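PDB 2E4T: endoglucanase from Clostridium thermocellum, which hydrolyses internal beta-1,4-glucosidic bonds of cellulose and xyloglucan, this chain being the glycoside hydrolase family 44 catalytic domain of a larger, multidomain cellulase. Local coordinates for residues Val282-Glu287 and Arg315-Pro320; Pro337-Leu342 and Leu355-Tyr360. All coordinates share one frame; numbering follows the deposited sequence. Where two conformers were deposited one is given.

Contact 1: residues Val282-Glu287 and Arg315-Pro320; sequences VHWYPE and RTLWDP
Trp284, on the extended run of barrel strand 279-284, meets Thr316 and Leu317 in the loop between helices 304-312 and 327-331. That loop bends with helical backbone angles at Arg315-Leu317 but lacks regular helical bonding; what holds the bend is Arg315 O, which accepts from both Trp318 N (3.1 Å) and Asp319 N (2.8 Å). Across the contact everything is side chain. The Trp284 indole leaves the strand with CG anti to the backbone N (chi1 179°), which carries the ring out to the loop. Its six-membered ring presents CZ2 edge-on to Thr316 CG2 at 3.9 Å, the two side chains crossing nearly at right angles. Leu317 runs past the indole in the opposite direction, and its CD2 approaches the five-membered ring at a slant, 3.8 Å from Trp284 NE1. The Thr316 methyl is turned to the tryptophan while OG1 hydrogen-bonds to Glu324. Behind this surface, Arg315 grips Asp319 side-on in a salt bridge, NE and NH2 both reaching OD2 in the guanidinium plane, with NE at 2.8 Å. Ile338 packs against both Trp284 and Leu317. The contact itself is therefore apolar and buried: two methyl groups bear on one indole, and Thr316 OG1 and Trp284 NE1 find their hydrogen-bond partners outside the two segments.

Contact 2: residues Pro337-Leu342 and Leu355-Tyr360; sequences PILPNL and LAITEY
Leu355 gives up the most surface here, and its two methyls meet two leucines of helix 338-349 one turn apart. The side chain extends from strand 354-360 toward the helix with CG anti to the backbone N (chi1 178°), which sends the branched end between Leu339 and Leu342. CD2 does most of the touching: it lies 4.1 Å from Leu339 CD2 and 4.2 Å from Leu342 CB. CD1 takes the other branch, reaching Leu342 CD1 at 4.2 Å, and the side chains of Leu342 and Leu355 cross at about a right angle.

Leu339 is the second main contributor. Its CB points neither at the strand nor from it, yet the isobutyl group reaches across, and the single methyl CD2 serves both strand residues, touching Ile357 CD1 at 4.1 Å as well as Leu355. Ile357, two residues along on the same side of the strand, thus continues the apolar surface begun by Leu355. All four residues are buried and the interface is purely aliphatic, with methyl and methylene groups meeting at ordinary van der Waals distances.

The start of the helix is secured separately. Pro337, at the N-cap position, offers its O to Asn341 N and also to Asn341 ND2; the latter bond is 2.9 Å long and nearly straight (171°), although the donor sits above the carbonyl plane.

The short segments 338-342 and 355-358 run at 135° with their axes 10.6 Å apart, a helix laid against the outside of the parallel barrel. Ile380 of helix 368-384 packs on Leu339 and Phe381 on Ile357, while strand 279-284 flanks on one edge, its Val282 touching Ile357, and strand 388-391 on the other.

How the contacts relate
From the N terminus, the chain first runs along strand 279-284, and contact 1 closes a 27-residue excursion when loop 315-320 returns to Trp284. Only then does contact 2 open, closing a shorter excursion of 12 residues, the rest of helix 338-349 and the turn into strand 354-360. The two are in series, neither nested nor crossed. Together they span a beta-alpha-beta crossover of the TIM barrel, since strands 279-284 and 354-360 are parallel neighbours in the sheet, joined by backbone bonds, among them the probable one from Trp284 N to Glu359 O (2.9 Å). On the outer side, backbone bonds pair Thr316 with Ile338 and Leu317 with Leu339, tying the loop of contact 1 to the helix of contact 2.

Contact 1: residues Val282-Glu287 and Arg315-Pro320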
# COMPACT_ATOMS: atom_id res chain seq x y z
N VAL A 282 -3.76 -5.62 -3.01
CA VAL A 282 -4.21 -5.08 -4.27
C VAL A 282 -3.58 -3.68 -4.49
O VAL A 282 -3.12 -3.01 -3.55
CB VAL A 282 -5.75 -4.96 -4.37
CG1 VAL A 282 -6.41 -6.34 -4.29
CG2 VAL A 282 -6.30 -4.01 -3.27
N HIS A 283 -3.59 -3.27 -5.76
CA HIS A 283 -3.18 -1.93 -6.17
C HIS A 283 -4.45 -1.17 -6.54
O HIS A 283 -5.34 -1.71 -7.22
CB HIS A 283 -2.26 -1.99 -7.37
CG HIS A 283 -1.01 -2.75 -7.10
ND1 HIS A 283 -0.54 -3.22 -5.91
CD2 HIS A 283 -0.08 -3.13 -8.04
CE1 HIS A 283 0.65 -3.84 -6.14
NE2 HIS A 283 0.92 -3.81 -7.43
N TRP A 284 -4.53 0.11 -6.11
CA TRP A 284 -5.71 0.92 -6.34
C TRP A 284 -5.26 2.32 -6.77
O TRP A 284 -4.94 3.17 -5.95
CB TRP A 284 -6.61 1.01 -5.07
CG TRP A 284 -7.82 1.83 -5.22
CD1 TRP A 284 -8.00 3.13 -4.78
CD2 TRP A 284 -9.09 1.44 -5.82
NE1 TRP A 284 -9.31 3.54 -5.05
CE2 TRP A 284 -9.99 2.53 -5.67
CE3 TRP A 284 -9.56 0.28 -6.42
CZ2 TRP A 284 -11.33 2.46 -6.12
CZ3 TRP A 284 -10.90 0.23 -6.86
CH2 TRP A 284 -11.74 1.34 -6.70
N TYR A 285 -5.23 2.51 -8.10
CA TYR A 285 -5.03 3.84 -8.66
C TYR A 285 -6.41 4.33 -9.02
O TYR A 285 -7.08 3.74 -9.87
CB TYR A 285 -4.12 3.80 -9.89
CG TYR A 285 -2.69 3.45 -9.51
CD1 TYR A 285 -1.83 4.42 -9.06
CD2 TYR A 285 -2.21 2.15 -9.64
CE1 TYR A 285 -0.51 4.11 -8.73
CE2 TYR A 285 -0.92 1.81 -9.33
CZ TYR A 285 -0.03 2.81 -8.89
OH TYR A 285 1.29 2.58 -8.67
N PRO A 286 -6.92 5.38 -8.34
CA PRO A 286 -8.29 5.81 -8.57
C PRO A 286 -8.55 6.06 -10.05
O PRO A 286 -7.74 6.72 -10.72
CB PRO A 286 -8.40 7.11 -7.75
CG PRO A 286 -7.43 6.90 -6.71
CD PRO A 286 -6.26 6.17 -7.28
N GLU A 287 -9.72 5.61 -10.50
CA GLU A 287 -10.23 5.94 -11.81
C GLU A 287 -11.09 7.22 -11.79
O GLU A 287 -11.53 7.70 -12.86
CB GLU A 287 -11.01 4.75 -12.40
CG GLU A 287 -10.14 3.56 -12.74
CD GLU A 287 -9.50 3.60 -14.12
OE1 GLU A 287 -9.44 4.66 -14.78
OE2 GLU A 287 -9.08 2.49 -14.58
N ARG A 315 -13.71 8.95 -0.90
CA ARG A 315 -14.99 8.40 -0.47
C ARG A 315 -15.34 7.10 -1.18
O ARG A 315 -16.12 6.30 -0.64
CB ARG A 315 -16.07 9.48 -0.60
CG ARG A 315 -15.90 10.57 0.42
CD ARG A 315 -16.75 11.80 0.12
NE ARG A 315 -18.18 11.42 0.17
CZ ARG A 315 -19.15 12.20 -0.33
NH1 ARG A 315 -18.86 13.39 -0.90
NH2 ARG A 315 -20.40 11.75 -0.26
N THR A 316 -14.82 6.87 -2.39
CA THR A 316 -15.10 5.57 -3.04
C THR A 316 -14.56 4.40 -2.21
O THR A 316 -15.01 3.27 -2.36
CB THR A 316 -14.51 5.58 -4.46
OG1 THR A 316 -15.16 6.65 -5.14
CG2 THR A 316 -14.65 4.27 -5.17
N LEU A 317 -13.55 4.68 -1.36
CA LEU A 317 -13.01 3.64 -0.51
C LEU A 317 -14.03 3.12 0.52
O LEU A 317 -13.96 1.95 0.90
CB LEU A 317 -11.77 4.13 0.23
CG LEU A 317 -10.58 4.48 -0.66
CD1 LEU A 317 -9.47 5.16 0.15
CD2 LEU A 317 -10.02 3.25 -1.37
N TRP A 318 -14.93 4.01 1.04
CA TRP A 318 -15.70 3.66 2.22
C TRP A 318 -17.17 4.05 2.18
O TRP A 318 -17.95 3.48 2.96
CB TRP A 318 -15.06 4.28 3.50
CG TRP A 318 -15.13 5.77 3.51
CD1 TRP A 318 -14.22 6.67 2.99
CD2 TRP A 318 -16.20 6.59 4.05
NE1 TRP A 318 -14.65 7.96 3.18
CE2 TRP A 318 -15.87 7.93 3.80
CE3 TRP A 318 -17.41 6.28 4.71
CZ2 TRP A 318 -16.69 8.99 4.20
CZ3 TRP A 318 -18.24 7.35 5.06
CH2 TRP A 318 -17.88 8.68 4.81
N ASP A 319 -17.55 5.07 1.41
CA ASP A 319 -18.84 5.74 1.62
C ASP A 319 -19.85 5.20 0.62
O ASP A 319 -19.73 5.43 -0.60
CB ASP A 319 -18.62 7.24 1.34
CG ASP A 319 -19.86 8.09 1.39
OD1 ASP A 319 -20.97 7.58 1.73
OD2 ASP A 319 -19.74 9.28 1.05
N PRO A 320 -20.90 4.47 1.10
CA PRO A 320 -21.86 3.92 0.14
C PRO A 320 -22.66 4.98 -0.60
O PRO A 320 -23.24 4.64 -1.68
CB PRO A 320 -22.78 3.06 1.01
CG PRO A 320 -22.67 3.62 2.37
CD PRO A 320 -21.22 4.15 2.49

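Contact 2: residues Pro337-Leu342 and Leu355-Tyr360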
# COMPACT_ATOMS: atom_id res chain seq x y z
N PRO A 337 -18.84 0.61 -1.87
CA PRO A 337 -17.49 1.16 -1.74
C PRO A 337 -16.47 0.03 -1.67
O PRO A 337 -16.76 -1.10 -1.21
CB PRO A 337 -17.54 1.95 -0.44
CG PRO A 337 -18.66 1.26 0.38
CD PRO A 337 -19.66 0.82 -0.66
N ILE A 338 -15.23 0.28 -2.14
CA ILE A 338 -14.34 -0.84 -2.41
C ILE A 338 -13.78 -1.48 -1.15
O ILE A 338 -13.69 -2.72 -1.11
CB ILE A 338 -13.23 -0.44 -3.43
CG1 ILE A 338 -12.47 -1.67 -3.94
CG2 ILE A 338 -12.29 0.61 -2.91
CD1 ILE A 338 -13.31 -2.65 -4.75
N LEU A 339 -13.39 -0.73 -0.11
CA LEU A 339 -12.80 -1.40 1.04
C LEU A 339 -13.83 -2.31 1.74
O LEU A 339 -13.49 -3.46 2.05
CB LEU A 339 -12.13 -0.45 2.03
CG LEU A 339 -10.98 0.38 1.45
CD1 LEU A 339 -10.43 1.31 2.54
CD2 LEU A 339 -9.86 -0.49 0.86
N PRO A 340 -15.06 -1.86 2.00
CA PRO A 340 -16.03 -2.79 2.62
C PRO A 340 -16.30 -4.00 1.75
O PRO A 340 -16.53 -5.09 2.28
CB PRO A 340 -17.29 -1.87 2.84
CG PRO A 340 -16.68 -0.50 3.04
CD PRO A 340 -15.58 -0.46 1.97
N ASN A 341 -16.30 -3.84 0.42
CA ASN A 341 -16.49 -5.02 -0.44
C ASN A 341 -15.33 -6.02 -0.29
O ASN A 341 -15.56 -7.24 -0.21
CB ASN A 341 -16.76 -4.63 -1.89
CG ASN A 341 -18.22 -4.35 -2.11
OD1 ASN A 341 -18.97 -5.27 -2.48
ND2 ASN A 341 -18.69 -3.15 -1.84
N LEU A 342 -14.09 -5.51 -0.28
CA LEU A 342 -12.94 -6.41 -0.10
C LEU A 342 -13.02 -7.08 1.28
O LEU A 342 -12.76 -8.29 1.43
CB LEU A 342 -11.63 -5.64 -0.28
CG LEU A 342 -11.37 -5.16 -1.70
CD1 LEU A 342 -10.23 -4.13 -1.72
CD2 LEU A 342 -11.04 -6.36 -2.64
N LEU A 355 -5.69 -6.98 4.90
CA LEU A 355 -5.87 -6.27 3.63
C LEU A 355 -4.75 -5.23 3.47
O LEU A 355 -4.51 -4.44 4.40
CB LEU A 355 -7.25 -5.60 3.59
CG LEU A 355 -7.55 -4.78 2.34
CD1 LEU A 355 -7.55 -5.64 1.08
CD2 LEU A 355 -8.91 -4.11 2.46
N ALA A 356 -4.10 -5.22 2.30
CA ALA A 356 -3.08 -4.21 2.04
C ALA A 356 -3.32 -3.58 0.67
O ALA A 356 -3.71 -4.25 -0.29
CB ALA A 356 -1.67 -4.83 2.07
N ILE A 357 -3.02 -2.27 0.60
CA ILE A 357 -3.08 -1.49 -0.64
C ILE A 357 -1.63 -1.14 -0.95
O ILE A 357 -1.09 -0.17 -0.42
CB ILE A 357 -3.97 -0.25 -0.52
CG1 ILE A 357 -5.32 -0.57 0.16
CG2 ILE A 357 -4.11 0.37 -1.88
CD1 ILE A 357 -6.20 -1.58 -0.53
N THR A 358 -0.98 -1.99 -1.79
CA THR A 358 0.47 -1.91 -1.91
C THR A 358 0.96 -0.96 -3.03
O THR A 358 2.17 -0.70 -3.10
CB THR A 358 1.09 -3.30 -2.07
OG1 THR A 358 0.58 -3.90 -3.25
CG2 THR A 358 0.94 -4.11 -0.80
N GLU A 359 0.04 -0.43 -3.83
CA GLU A 359 0.33 0.72 -4.67
C GLU A 359 -0.96 1.54 -4.73
O GLU A 359 -2.06 0.97 -4.86
CB GLU A 359 0.73 0.40 -6.11
CG GLU A 359 2.01 -0.39 -6.22
CD GLU A 359 2.46 -0.70 -7.63
OE1 GLU A 359 2.03 -0.00 -8.59
OE2 GLU A 359 3.32 -1.63 -7.77
N TYR A 360 -0.83 2.86 -4.69
CA TYR A 360 -1.92 3.77 -4.91
C TYR A 360 -1.28 5.16 -5.12
O TYR A 360 -0.12 5.40 -4.72
CB TYR A 360 -2.92 3.83 -3.73
CG TYR A 360 -2.31 4.37 -2.44
CD1 TYR A 360 -2.40 5.72 -2.15
CD2 TYR A 360 -1.62 3.55 -1.56
CE1 TYR A 360 -1.82 6.28 -1.03
CE2 TYR A 360 -1.03 4.08 -0.40
CZ TYR A 360 -1.12 5.44 -0.16
OH TYR A 360 -0.54 6.03 0.93